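PDB 6UB0: Glyco_hydro_cc domain-containing protein from Blastomyces gilchristii, which probably hydrolyses beta-1,3-glucan as a curdlan-specific exo-beta-1,3-glucanase of glycoside hydrolase family GH128, subgroup III. Local coordinates for residues Trp25-Glu30 with Val43-Gly48; Leu139-His144 with Val172-Phe177. One frame throughout, in Å; residues are numbered along the deposited sequence.

Interactions 1 and 2 lie at neighbouring places on the wall of a TIM-type barrel, where sugar-binding residues gather at the C-terminal ends of parallel strands. Interaction 1 comes first along the chain, where the end of strand 23-27 and the turn after it meet the loop that follows strand 41-42. Interaction 2 pairs the later strands 138-146 and 172-180, joined through helix 150-166. Their centres lie about 13 Å apart, yet they touch: Trp29 NE1 probably donates to Glu176 OE2 (2.9 Å), and the Tyr27 hydroxyl probably bonds to Thr175 O. The bound glucose rings thus sit against a tryptophan-lined region from one contact and a histidine-glutamate cluster from the other.

Interaction 1. Residues Trp25-Glu30 with Val43-Gly48. With BGC (beta-D-glucopyranose), chain B.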
loop_
_atom_site.group_PDB
_atom_site.type_symbol
_atom_site.label_atom_id
_atom_site.label_comp_id
_atom_site.label_asym_id
_atom_site.label_seq_id
_atom_site.Cartn_x
_atom_site.Cartn_y
_atom_site.Cartn_z
ATOM N N TRP A 25 8.704 -0.799 -7.513
ATOM C CA TRP A 25 8.107 -1.848 -6.677
ATOM C C TRP A 25 6.714 -2.273 -7.149
ATOM O O TRP A 25 6.031 -1.585 -7.956
ATOM C CB TRP A 25 8.096 -1.387 -5.216
ATOM C CG TRP A 25 7.082 -0.342 -4.898
ATOM C CD1 TRP A 25 7.144 0.981 -5.203
ATOM C CD2 TRP A 25 5.831 -0.538 -4.214
ATOM N NE1 TRP A 25 6.023 1.624 -4.762
ATOM C CE2 TRP A 25 5.206 0.722 -4.145
ATOM C CE3 TRP A 25 5.200 -1.673 -3.663
ATOM C CZ2 TRP A 25 3.949 0.877 -3.561
ATOM C CZ3 TRP A 25 3.965 -1.514 -3.092
ATOM C CH2 TRP A 25 3.389 -0.249 -2.990
ATOM N N SER A 26 6.315 -3.425 -6.617
ATOM C CA SER A 26 5.065 -4.108 -6.941
ATOM C C SER A 26 4.530 -4.810 -5.706
ATOM O O SER A 26 5.321 -5.142 -4.802
ATOM C CB SER A 26 5.220 -5.072 -8.034
ATOM O OG SER A 26 5.986 -6.147 -7.607
ATOM N N TYR A 27 3.219 -5.060 -5.699
ATOM C CA TYR A 27 2.592 -5.971 -4.718
ATOM C C TYR A 27 1.291 -6.406 -5.352
ATOM O O TYR A 27 0.872 -5.770 -6.308
ATOM C CB TYR A 27 2.509 -5.304 -3.336
ATOM C CG TYR A 27 1.266 -4.513 -3.046
ATOM C CD1 TYR A 27 1.058 -3.287 -3.667
ATOM C CD2 TYR A 27 0.287 -4.989 -2.170
ATOM C CE1 TYR A 27 -0.109 -2.561 -3.423
ATOM C CE2 TYR A 27 -0.830 -4.236 -1.862
ATOM C CZ TYR A 27 -1.046 -3.033 -2.509
ATOM O OH TYR A 27 -2.197 -2.289 -2.323
ATOM N N ASN A 28 0.727 -7.443 -4.793
ATOM C CA ASN A 28 -0.462 -8.111 -5.320
ATOM C C ASN A 28 -1.391 -8.566 -4.207
ATOM O O ASN A 28 -2.174 -9.498 -4.466
ATOM C CB ASN A 28 -0.045 -9.321 -6.144
ATOM C CG ASN A 28 0.684 -10.418 -5.407
ATOM O OD1 ASN A 28 1.124 -10.279 -4.261
ATOM N ND2 ASN A 28 0.784 -11.536 -6.086
ATOM N N TRP A 29 -1.329 -7.912 -3.051
ATOM C CA TRP A 29 -2.205 -8.242 -1.893
ATOM C C TRP A 29 -2.036 -9.695 -1.467
ATOM O O TRP A 29 -2.947 -10.200 -0.755
ATOM C CB TRP A 29 -3.661 -7.997 -2.278
ATOM C CG TRP A 29 -4.048 -6.576 -2.525
ATOM C CD1 TRP A 29 -4.449 -5.686 -1.585
ATOM C CD2 TRP A 29 -4.081 -5.880 -3.789
ATOM N NE1 TRP A 29 -4.720 -4.483 -2.162
ATOM C CE2 TRP A 29 -4.510 -4.569 -3.510
ATOM C CE3 TRP A 29 -3.787 -6.229 -5.105
ATOM C CZ2 TRP A 29 -4.633 -3.578 -4.478
ATOM C CZ3 TRP A 29 -3.952 -5.255 -6.085
ATOM C CH2 TRP A 29 -4.414 -3.975 -5.787
ATOM N N GLU A 30 -0.951 -10.366 -1.879
ATOM C CA GLU A 30 -0.706 -11.773 -1.542
ATOM C C GLU A 30 0.649 -11.829 -0.871
ATOM O O GLU A 30 1.424 -10.870 -0.957
ATOM C CB GLU A 30 -0.665 -12.686 -2.769
ATOM C CG GLU A 30 -1.972 -12.787 -3.504
ATOM C CD GLU A 30 -3.040 -13.432 -2.659
ATOM O OE1 GLU A 30 -2.687 -14.236 -1.751
ATOM O OE2 GLU A 30 -4.217 -13.096 -2.894
ATOM N N VAL A 43 6.901 -6.725 -2.933
ATOM C CA VAL A 43 6.705 -6.586 -1.474
ATOM C C VAL A 43 5.642 -7.588 -1.043
ATOM O O VAL A 43 4.470 -7.449 -1.359
ATOM C CB VAL A 43 6.318 -5.148 -1.087
ATOM C CG1 VAL A 43 6.142 -5.042 0.413
ATOM C CG2 VAL A 43 7.345 -4.163 -1.591
ATOM N N PRO A 44 6.014 -8.628 -0.263
ATOM C CA PRO A 44 5.014 -9.560 0.253
ATOM C C PRO A 44 4.034 -8.878 1.207
ATOM O O PRO A 44 4.435 -7.919 1.879
ATOM C CB PRO A 44 5.866 -10.620 0.976
ATOM C CG PRO A 44 7.216 -10.478 0.345
ATOM C CD PRO A 44 7.378 -9.001 0.067
ATOM N N MET A 45 2.777 -9.346 1.178
ATOM C CA MET A 45 1.725 -8.914 2.133
ATOM C C MET A 45 1.193 -10.087 2.958
ATOM O O MET A 45 0.800 -11.106 2.405
ATOM C CB MET A 45 0.600 -8.178 1.417
ATOM C CG MET A 45 -0.604 -7.972 2.341
ATOM S SD MET A 45 -1.968 -7.101 1.567
ATOM C CE MET A 45 -1.498 -5.395 1.799
ATOM N N LEU A 46 1.170 -9.881 4.272
ATOM C CA LEU A 46 0.298 -10.620 5.222
ATOM C C LEU A 46 -1.088 -9.969 5.226
ATOM O O LEU A 46 -1.251 -8.978 5.854
ATOM C CB LEU A 46 0.932 -10.594 6.613
ATOM C CG LEU A 46 0.163 -11.397 7.660
ATOM C CD1 LEU A 46 -0.224 -12.735 7.072
ATOM C CD2 LEU A 46 0.983 -11.572 8.958
ATOM N N TRP A 47 -2.012 -10.508 4.452
ATOM C CA TRP A 47 -3.313 -9.871 4.117
ATOM C C TRP A 47 -4.210 -9.813 5.352
ATOM O O TRP A 47 -4.967 -8.850 5.493
ATOM C CB TRP A 47 -3.953 -10.676 2.995
ATOM C CG TRP A 47 -5.223 -10.089 2.483
ATOM C CD1 TRP A 47 -5.369 -9.214 1.449
ATOM C CD2 TRP A 47 -6.532 -10.287 3.042
ATOM N NE1 TRP A 47 -6.689 -8.927 1.260
ATOM C CE2 TRP A 47 -7.419 -9.534 2.254
ATOM C CE3 TRP A 47 -7.046 -11.048 4.107
ATOM C CZ2 TRP A 47 -8.799 -9.536 2.502
ATOM C CZ3 TRP A 47 -8.403 -11.032 4.357
ATOM C CH2 TRP A 47 -9.261 -10.279 3.564
ATOM N N GLY A 48 -4.173 -10.892 6.114
ATOM C CA GLY A 48 -5.055 -11.159 7.263
ATOM C C GLY A 48 -4.848 -12.580 7.782
ATOM O O GLY A 48 -4.045 -13.370 7.264
HETATM C C2 BGC B . -8.624 -7.554 -2.250
HETATM C C3 BGC B . -7.468 -8.290 -2.861
HETATM C C4 BGC B . -7.522 -8.011 -4.347
HETATM C C5 BGC B . -7.525 -6.490 -4.606
HETATM C C6 BGC B . -7.678 -5.954 -6.036
HETATM C C1 BGC B . -8.640 -6.089 -2.588
HETATM O O2 BGC B . -8.449 -7.706 -0.837
HETATM O O3 BGC B . -7.418 -9.703 -2.498
HETATM O O4 BGC B . -6.390 -8.719 -4.852
HETATM O O5 BGC B . -8.642 -5.833 -3.999
HETATM O O6 BGC B . -8.819 -6.636 -6.627
HETATM O O HOH W 1 2.011 -8.353 -1.859
#
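Part of the glycan pocket is built where Trp29 and Trp47 come together, with Trp29 O 3.4 Å from Trp47 CD1. One face of the Trp29 indole lies under the beta-D-glucopyranose, whose C5 stands 3.6 Å from CD2: the carbohydrate-aromatic platform common in glycoside hydrolases. The opposite face meets Tyr27 OH, offset toward the rim. Trp47 meets the same sugar edge-on; its CG is anti to the backbone N (chi1 -176°), and NE1 donates in the ring plane to the sugar O2 (3.0 Å, 157° at the hydrogen). Beside the Trp29 indole, Met45 makes an oblique Met-aromatic contact, SD 5.2 Å from the centroid of the five-membered ring, while the bend at chi3 (-85°) carries CE to Tyr27 CE2. The backbones belong to the TIM-barrel wall, where strand 23-27 runs beside strand 41-42 and both strands lead into loops. Val43 N bonds to Ser26 O (2.9 Å) and Met45 N to Glu30 O (3.0 Å). Between these bonds a water lies near Glu30 O and Val43 O, 2.7 Å from each. Asn28 forms an Asx turn, OD1 accepting from Glu30 N and also bonding to Tyr42 OH. Further back, Val43 CG2 packs obliquely against Trp25 CE3 (3.9 Å).

Interaction 2. Residues Leu139-His144 with Val172-Phe177; sequences LAVHWH and VWVTEF. With GLC (alpha-D-glucopyranose), chain C.
Side by side in the parallel barrel sheet, Leu139-His144 and Val172-Phe177 belong to strands 138-146 and 172-180, the two strands of a beta-alpha-beta unit around helix 150-166, and between Val141 and His142 their register slips by one residue in a beta bulge. Backbone bonds run from Trp173 N to Leu139 O, from Val141 N to Trp173 O and, past the bulge, from Trp143 N to Glu176 O (2.9 Å); at the bulge itself the bond from Thr175 N to Val141 O is weak. Apolar packing occupies the face bearing Leu139, Val141, Val172 and Val174, with Leu139 CB 3.9 Å from Val172 CG1 and Val141 CG2 4.1 Å from Val174 CG2; helix 150-166 covers Val141, Val172 and Val174. The face bearing Ala140, His142, Trp173 and Glu176 carries the His142-Glu176 pair. Glu176 stretches across the His142 ring: its CG makes a CH-pi contact 3.5 Å from the ring centroid, and the carboxylate stacks at 13° to the ring plane. His142 ND1 is hydrogen-bonded to Glu75. Further along, the His144 ring stands at 84° to that carboxylate, and its NE2 donates to Glu176 OE1 (2.7 Å, 160° at the hydrogen) on the anti side. Of the alpha-D-glucopyranose, O1 lies doubtfully close to Glu176 OE1 at 2.4 Å, while O2 donates to Glu176 OE2 at 2.7 Å.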
loop_
_atom_site.group_PDB
_atom_site.type_symbol
_atom_site.label_atom_id
_atom_site.label_comp_id
_atom_site.label_asym_id
_atom_site.label_seq_id
_atom_site.Cartn_x
_atom_site.Cartn_y
_atom_site.Cartn_z
ATOM N N LEU A 139 3.523 3.386 7.884
ATOM C CA LEU A 139 2.053 3.163 7.813
ATOM C C LEU A 139 1.686 2.887 6.359
ATOM O O LEU A 139 2.204 3.546 5.504
ATOM C CB LEU A 139 1.261 4.391 8.278
ATOM C CG LEU A 139 1.532 4.906 9.694
ATOM C CD1 LEU A 139 0.460 5.911 10.114
ATOM C CD2 LEU A 139 1.558 3.758 10.697
ATOM N N ALA A 140 0.732 1.987 6.150
ATOM C CA ALA A 140 0.102 1.764 4.841
ATOM C C ALA A 140 -1.306 2.354 4.965
ATOM O O ALA A 140 -2.000 2.072 5.967
ATOM C CB ALA A 140 0.087 0.297 4.495
ATOM N N VAL A 141 -1.721 3.169 4.006
ATOM C CA VAL A 141 -3.113 3.711 3.945
ATOM C C VAL A 141 -3.684 3.639 2.519
ATOM O O VAL A 141 -2.927 3.544 1.526
ATOM C CB VAL A 141 -3.127 5.181 4.412
ATOM C CG1 VAL A 141 -2.565 5.313 5.845
ATOM C CG2 VAL A 141 -2.423 6.063 3.391
ATOM N N HIS A 142 -4.994 3.740 2.414
ATOM C CA HIS A 142 -5.729 3.679 1.136
ATOM C C HIS A 142 -6.692 4.854 1.002
ATOM O O HIS A 142 -7.332 5.112 2.016
ATOM C CB HIS A 142 -6.630 2.492 1.107
ATOM C CG HIS A 142 -5.961 1.185 1.070
ATOM N ND1 HIS A 142 -6.663 0.056 1.181
ATOM C CD2 HIS A 142 -4.659 0.844 0.950
ATOM C CE1 HIS A 142 -5.862 -0.979 1.054
ATOM N NE2 HIS A 142 -4.603 -0.535 0.930
ATOM N N TRP A 143 -6.888 5.444 -0.197
ATOM C CA TRP A 143 -7.917 6.479 -0.421
ATOM C C TRP A 143 -8.646 6.205 -1.749
ATOM O O TRP A 143 -7.945 6.098 -2.777
ATOM C CB TRP A 143 -7.301 7.878 -0.357
ATOM C CG TRP A 143 -8.356 8.927 -0.458
ATOM C CD1 TRP A 143 -9.094 9.458 0.559
ATOM C CD2 TRP A 143 -8.889 9.470 -1.669
ATOM N NE1 TRP A 143 -9.989 10.376 0.062
ATOM C CE2 TRP A 143 -9.892 10.397 -1.305
ATOM C CE3 TRP A 143 -8.594 9.286 -3.018
ATOM C CZ2 TRP A 143 -10.571 11.143 -2.258
ATOM C CZ3 TRP A 143 -9.266 10.034 -3.960
ATOM C CH2 TRP A 143 -10.257 10.945 -3.584
ATOM N N HIS A 144 -9.964 5.959 -1.705
ATOM C CA HIS A 144 -10.842 5.835 -2.892
ATOM C C HIS A 144 -11.928 6.909 -2.776
ATOM O O HIS A 144 -12.443 7.139 -1.683
ATOM C CB HIS A 144 -11.511 4.475 -3.009
ATOM C CG HIS A 144 -10.560 3.329 -3.135
ATOM N ND1 HIS A 144 -10.524 2.527 -4.275
ATOM C CD2 HIS A 144 -9.653 2.826 -2.277
ATOM C CE1 HIS A 144 -9.615 1.591 -4.124
ATOM N NE2 HIS A 144 -9.058 1.765 -2.921
ATOM N N VAL A 172 4.734 7.095 5.450
ATOM C CA VAL A 172 3.594 6.235 5.026
ATOM C C VAL A 172 3.819 5.729 3.599
ATOM O O VAL A 172 4.299 6.502 2.743
ATOM C CB VAL A 172 2.199 6.897 5.154
ATOM C CG1 VAL A 172 2.049 7.714 6.443
ATOM C CG2 VAL A 172 1.795 7.757 3.965
ATOM N N TRP A 173 3.300 4.536 3.313
ATOM C CA TRP A 173 2.976 4.188 1.898
ATOM C C TRP A 173 1.460 4.353 1.657
ATOM O O TRP A 173 0.666 3.757 2.381
ATOM C CB TRP A 173 3.389 2.773 1.526
ATOM C CG TRP A 173 4.842 2.471 1.713
ATOM C CD1 TRP A 173 5.782 3.181 2.401
ATOM C CD2 TRP A 173 5.473 1.255 1.304
ATOM N NE1 TRP A 173 6.985 2.523 2.366
ATOM C CE2 TRP A 173 6.813 1.325 1.728
ATOM C CE3 TRP A 173 5.031 0.140 0.574
ATOM C CZ2 TRP A 173 7.723 0.309 1.438
ATOM C CZ3 TRP A 173 5.917 -0.893 0.338
ATOM C CH2 TRP A 173 7.253 -0.804 0.765
ATOM N N VAL A 174 1.107 5.022 0.581
ATOM C CA VAL A 174 -0.292 5.047 0.067
ATOM C C VAL A 174 -0.425 3.880 -0.903
ATOM O O VAL A 174 -0.084 4.020 -2.127
ATOM C CB VAL A 174 -0.699 6.369 -0.608
ATOM C CG1 VAL A 174 -2.187 6.364 -0.879
ATOM C CG2 VAL A 174 -0.318 7.619 0.185
ATOM N N THR A 175 -0.748 2.734 -0.382
ATOM C CA THR A 175 -0.656 1.463 -1.161
ATOM C C THR A 175 -1.857 1.320 -2.092
ATOM O O THR A 175 -1.838 0.428 -2.908
ATOM C CB THR A 175 -0.430 0.243 -0.263
ATOM O OG1 THR A 175 -1.395 0.185 0.772
ATOM C CG2 THR A 175 0.904 0.268 0.468
ATOM N N GLU A 176 -2.902 2.145 -1.908
ATOM C CA GLU A 176 -4.036 2.231 -2.849
ATOM C C GLU A 176 -4.492 3.690 -2.900
ATOM O O GLU A 176 -4.844 4.221 -1.863
ATOM C CB GLU A 176 -5.266 1.448 -2.424
ATOM C CG GLU A 176 -5.160 -0.057 -2.468
ATOM C CD GLU A 176 -6.396 -0.820 -2.049
ATOM O OE1 GLU A 176 -7.456 -0.186 -1.875
ATOM O OE2 GLU A 176 -6.289 -2.031 -1.818
ATOM N N PHE A 177 -4.583 4.272 -4.091
ATOM C CA PHE A 177 -5.478 5.444 -4.274
ATOM C C PHE A 177 -6.160 5.381 -5.635
ATOM O O PHE A 177 -5.558 4.913 -6.597
ATOM C CB PHE A 177 -4.662 6.701 -4.028
ATOM C CG PHE A 177 -3.559 6.899 -5.026
ATOM C CD1 PHE A 177 -3.796 7.587 -6.210
ATOM C CD2 PHE A 177 -2.290 6.401 -4.792
ATOM C CE1 PHE A 177 -2.780 7.739 -7.143
ATOM C CE2 PHE A 177 -1.281 6.606 -5.704
ATOM C CZ PHE A 177 -1.524 7.310 -6.864
HETATM C C1 GLC C . -10.164 -1.791 -1.412
HETATM C C2 GLC C . -9.728 -3.238 -1.134
HETATM C C3 GLC C . -10.067 -4.151 -2.314
HETATM C C4 GLC C . -11.557 -3.957 -2.703
HETATM C C5 GLC C . -11.916 -2.503 -2.861
HETATM C C6 GLC C . -13.385 -2.213 -3.230
HETATM O O1 GLC C . -9.558 -1.223 -2.584
HETATM O O2 GLC C . -8.324 -3.446 -0.845
HETATM O O3 GLC C . -9.761 -5.499 -1.960
HETATM O O4 GLC C . -11.760 -4.522 -3.954
HETATM O O5 GLC C . -11.596 -1.848 -1.633
HETATM O O6 GLC C . -14.132 -3.215 -2.604
#